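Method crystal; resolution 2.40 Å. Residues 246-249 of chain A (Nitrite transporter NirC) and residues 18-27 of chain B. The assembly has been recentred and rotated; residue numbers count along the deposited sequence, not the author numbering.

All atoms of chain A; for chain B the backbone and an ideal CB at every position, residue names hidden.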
# COMPACT_ATOMS: atom_id res chain seq x y z
N TRP A 246 26.19 16.41 8.86
CA TRP A 246 27.47 17.01 8.54
C TRP A 246 28.59 16.21 9.14
O TRP A 246 29.61 15.99 8.51
CB TRP A 246 27.55 18.46 8.99
CG TRP A 246 28.88 19.11 8.68
CD1 TRP A 246 29.96 19.32 9.55
CD2 TRP A 246 29.35 19.64 7.38
NE1 TRP A 246 31.00 19.94 8.92
CE2 TRP A 246 30.71 20.18 7.62
CE3 TRP A 246 28.79 19.78 6.10
CZ2 TRP A 246 31.46 20.79 6.61
CZ3 TRP A 246 29.56 20.39 5.09
CH2 TRP A 246 30.87 20.88 5.35
N TYR A 247 28.47 15.79 10.39
CA TYR A 247 29.64 15.16 11.06
C TYR A 247 29.65 13.64 10.86
O TYR A 247 30.59 12.98 11.21
CB TYR A 247 29.67 15.48 12.53
CG TYR A 247 30.11 16.88 12.80
CD1 TYR A 247 31.46 17.26 12.63
CD2 TYR A 247 29.19 17.85 13.25
CE1 TYR A 247 31.87 18.58 12.86
CE2 TYR A 247 29.59 19.15 13.50
CZ TYR A 247 30.93 19.50 13.31
OH TYR A 247 31.32 20.79 13.54
N ALA A 248 28.61 13.10 10.21
CA ALA A 248 28.49 11.66 9.96
C ALA A 248 29.32 11.15 8.80
O ALA A 248 29.55 9.93 8.68
CB ALA A 248 27.01 11.28 9.75
N THR A 249 29.78 12.04 7.93
CA THR A 249 30.50 11.60 6.73
C THR A 249 32.04 11.57 6.93
O THR A 249 32.64 12.64 7.03
CB THR A 249 30.11 12.50 5.57
OG1 THR A 249 30.54 13.81 5.87
CG2 THR A 249 28.52 12.52 5.40
N UNK B 18 36.86 1.64 7.55
CA UNK B 18 37.59 2.90 7.25
C UNK B 18 37.02 3.99 8.13
O UNK B 18 37.76 4.81 8.70
CB UNK B 18 37.48 3.29 5.77
N UNK B 19 35.69 3.95 8.27
CA UNK B 19 35.00 4.91 9.10
C UNK B 19 35.48 4.84 10.56
O UNK B 19 35.79 5.86 11.15
CB UNK B 19 33.49 4.67 9.02
N UNK B 20 35.55 3.63 11.11
CA UNK B 20 35.93 3.42 12.49
C UNK B 20 37.32 4.00 12.79
O UNK B 20 37.53 4.69 13.79
CB UNK B 20 35.90 1.93 12.82
N UNK B 21 38.27 3.76 11.89
CA UNK B 21 39.65 4.09 12.13
C UNK B 21 39.98 5.52 11.70
O UNK B 21 40.77 6.17 12.34
CB UNK B 21 40.55 3.09 11.40
N UNK B 22 39.36 6.02 10.63
CA UNK B 22 39.75 7.33 10.06
C UNK B 22 38.90 8.51 10.50
O UNK B 22 39.30 9.68 10.36
CB UNK B 22 39.70 7.25 8.53
N UNK B 23 37.71 8.24 11.00
CA UNK B 23 36.80 9.33 11.37
C UNK B 23 35.97 8.81 12.56
O UNK B 23 34.74 8.61 12.43
CB UNK B 23 35.91 9.75 10.20
N UNK B 24 36.67 8.56 13.70
CA UNK B 24 36.02 7.98 14.87
C UNK B 24 34.74 8.73 15.22
O UNK B 24 33.72 8.10 15.49
CB UNK B 24 36.98 7.99 16.07
N UNK B 25 34.81 10.05 15.25
CA UNK B 25 33.64 10.87 15.55
C UNK B 25 32.41 10.52 14.70
O UNK B 25 31.31 10.32 15.23
CB UNK B 25 33.99 12.35 15.35
N UNK B 26 32.59 10.47 13.38
CA UNK B 26 31.48 10.10 12.47
C UNK B 26 31.00 8.69 12.75
O UNK B 26 29.84 8.45 12.69
CB UNK B 26 31.91 10.22 11.01
N UNK B 27 31.92 7.77 13.09
CA UNK B 27 31.54 6.44 13.60
C UNK B 27 30.54 6.51 14.76
O UNK B 27 29.53 5.83 14.73
CB UNK B 27 32.79 5.68 14.05

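Chain A offers this backbone carbonyl oxygens and the ring of Y247(A); A248(A) turns its CA and O to chain B. Position 18 is helical, with nothing of chain A within 5.5 Å of its ideal CB, so chain A leaves the choice open; the deposited residue is R18(B), whose side chain is out of reach.

Position 19 points its CA-to-CB bond toward chain A, yet the ideal CB touches nothing. A side chain of some length is needed to cross the gap, and leucine, isoleucine or methionine would all do. It is L19(B), and its CD1 comes to 4.4 Å from O of A248(A), a loose packing contact.

Positions 20, 21 and 22 are helical and out of reach, so chain A sets no rule for them. They hold S20(B), A21(B) and N22(B).

Position 23 is where the backbone breaks: phi/psi of -148/66 leaves the helical region, just before a second helix starts at 24. Such a site favours a capping residue, asparagine, aspartate, serine or threonine. The CB points toward chain A, 5.4 Å from C of T249(A), and the neighbouring carbonyls make a polar end with NH groups attractive. N23(B) caps the second helix, its OD1 accepting from the backbone N of position 26 at 3.2 Å, and brings ND2 to 3.2 Å from O of T249(A), although the angle is too poor for a hydrogen bond.

Position 24, in the first turn of the new helix with phi -50, accepts many residues, proline among them, and faces no part of chain A. It is P24(B).

Position 25 points sideways, its ideal CB 5.4 Å from O of Y247(A). A branched or long apolar side chain could reach back to the tyrosine ring; leucine or methionine would be natural. L25(B) does so: its end comes nearer than its CB direction suggests, and CD2 packs obliquely at 3.9 Å from CD1 of Y247(A).

Position 26 is the strictest. An ideal CB would sit 3.1 Å from O of Y247(A), which is tight, and 3.3 Å from O of A248(A). The helical phi/psi of -63/-36 would suit any ordinary residue, so the case for glycine comes from chain A. G26(B) lets the backbones close in, its CA 3.3 Å from O of Y247(A) and 4.2 Å from CA of A248(A).

Position 27 points away, leaving chain A no say; it is F27(B), whose backbone N donates a hydrogen bond to O of N23(B) at 3.0 Å.

Chain B, residues 18-27: RLSANNPLGF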
# COMPACT_ATOMS: atom_id res chain seq x y z
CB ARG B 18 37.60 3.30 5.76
CG ARG B 18 38.57 2.47 4.90
CD ARG B 18 38.72 2.97 3.47
NE ARG B 18 37.44 2.96 2.78
CZ ARG B 18 36.92 1.92 2.13
NH1 ARG B 18 35.75 2.04 1.59
NH2 ARG B 18 37.59 0.77 2.01
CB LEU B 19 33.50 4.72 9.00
CG LEU B 19 32.63 5.70 9.77
CD1 LEU B 19 32.87 7.07 9.19
CD2 LEU B 19 31.13 5.33 9.67
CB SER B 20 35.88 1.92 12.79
OG SER B 20 36.28 1.64 14.12
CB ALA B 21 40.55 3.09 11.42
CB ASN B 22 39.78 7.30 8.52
CG ASN B 22 40.60 6.14 7.94
OD1 ASN B 22 41.52 5.59 8.57
ND2 ASN B 22 40.25 5.77 6.72
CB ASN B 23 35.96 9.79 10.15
CG ASN B 23 34.98 10.93 10.46
OD1 ASN B 23 35.00 11.55 11.54
ND2 ASN B 23 34.10 11.20 9.51
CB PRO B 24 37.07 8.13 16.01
CG PRO B 24 38.29 8.77 15.40
CD PRO B 24 38.14 8.71 13.91
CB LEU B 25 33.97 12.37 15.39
CG LEU B 25 32.80 13.38 15.56
CD1 LEU B 25 32.19 13.32 16.97
CD2 LEU B 25 33.20 14.80 15.16
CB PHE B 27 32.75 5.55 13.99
CG PHE B 27 32.35 4.12 14.19
CD1 PHE B 27 32.23 3.26 13.09
CD2 PHE B 27 31.97 3.65 15.46
CE1 PHE B 27 31.82 1.95 13.27
CE2 PHE B 27 31.53 2.36 15.62
CZ PHE B 27 31.46 1.50 14.53
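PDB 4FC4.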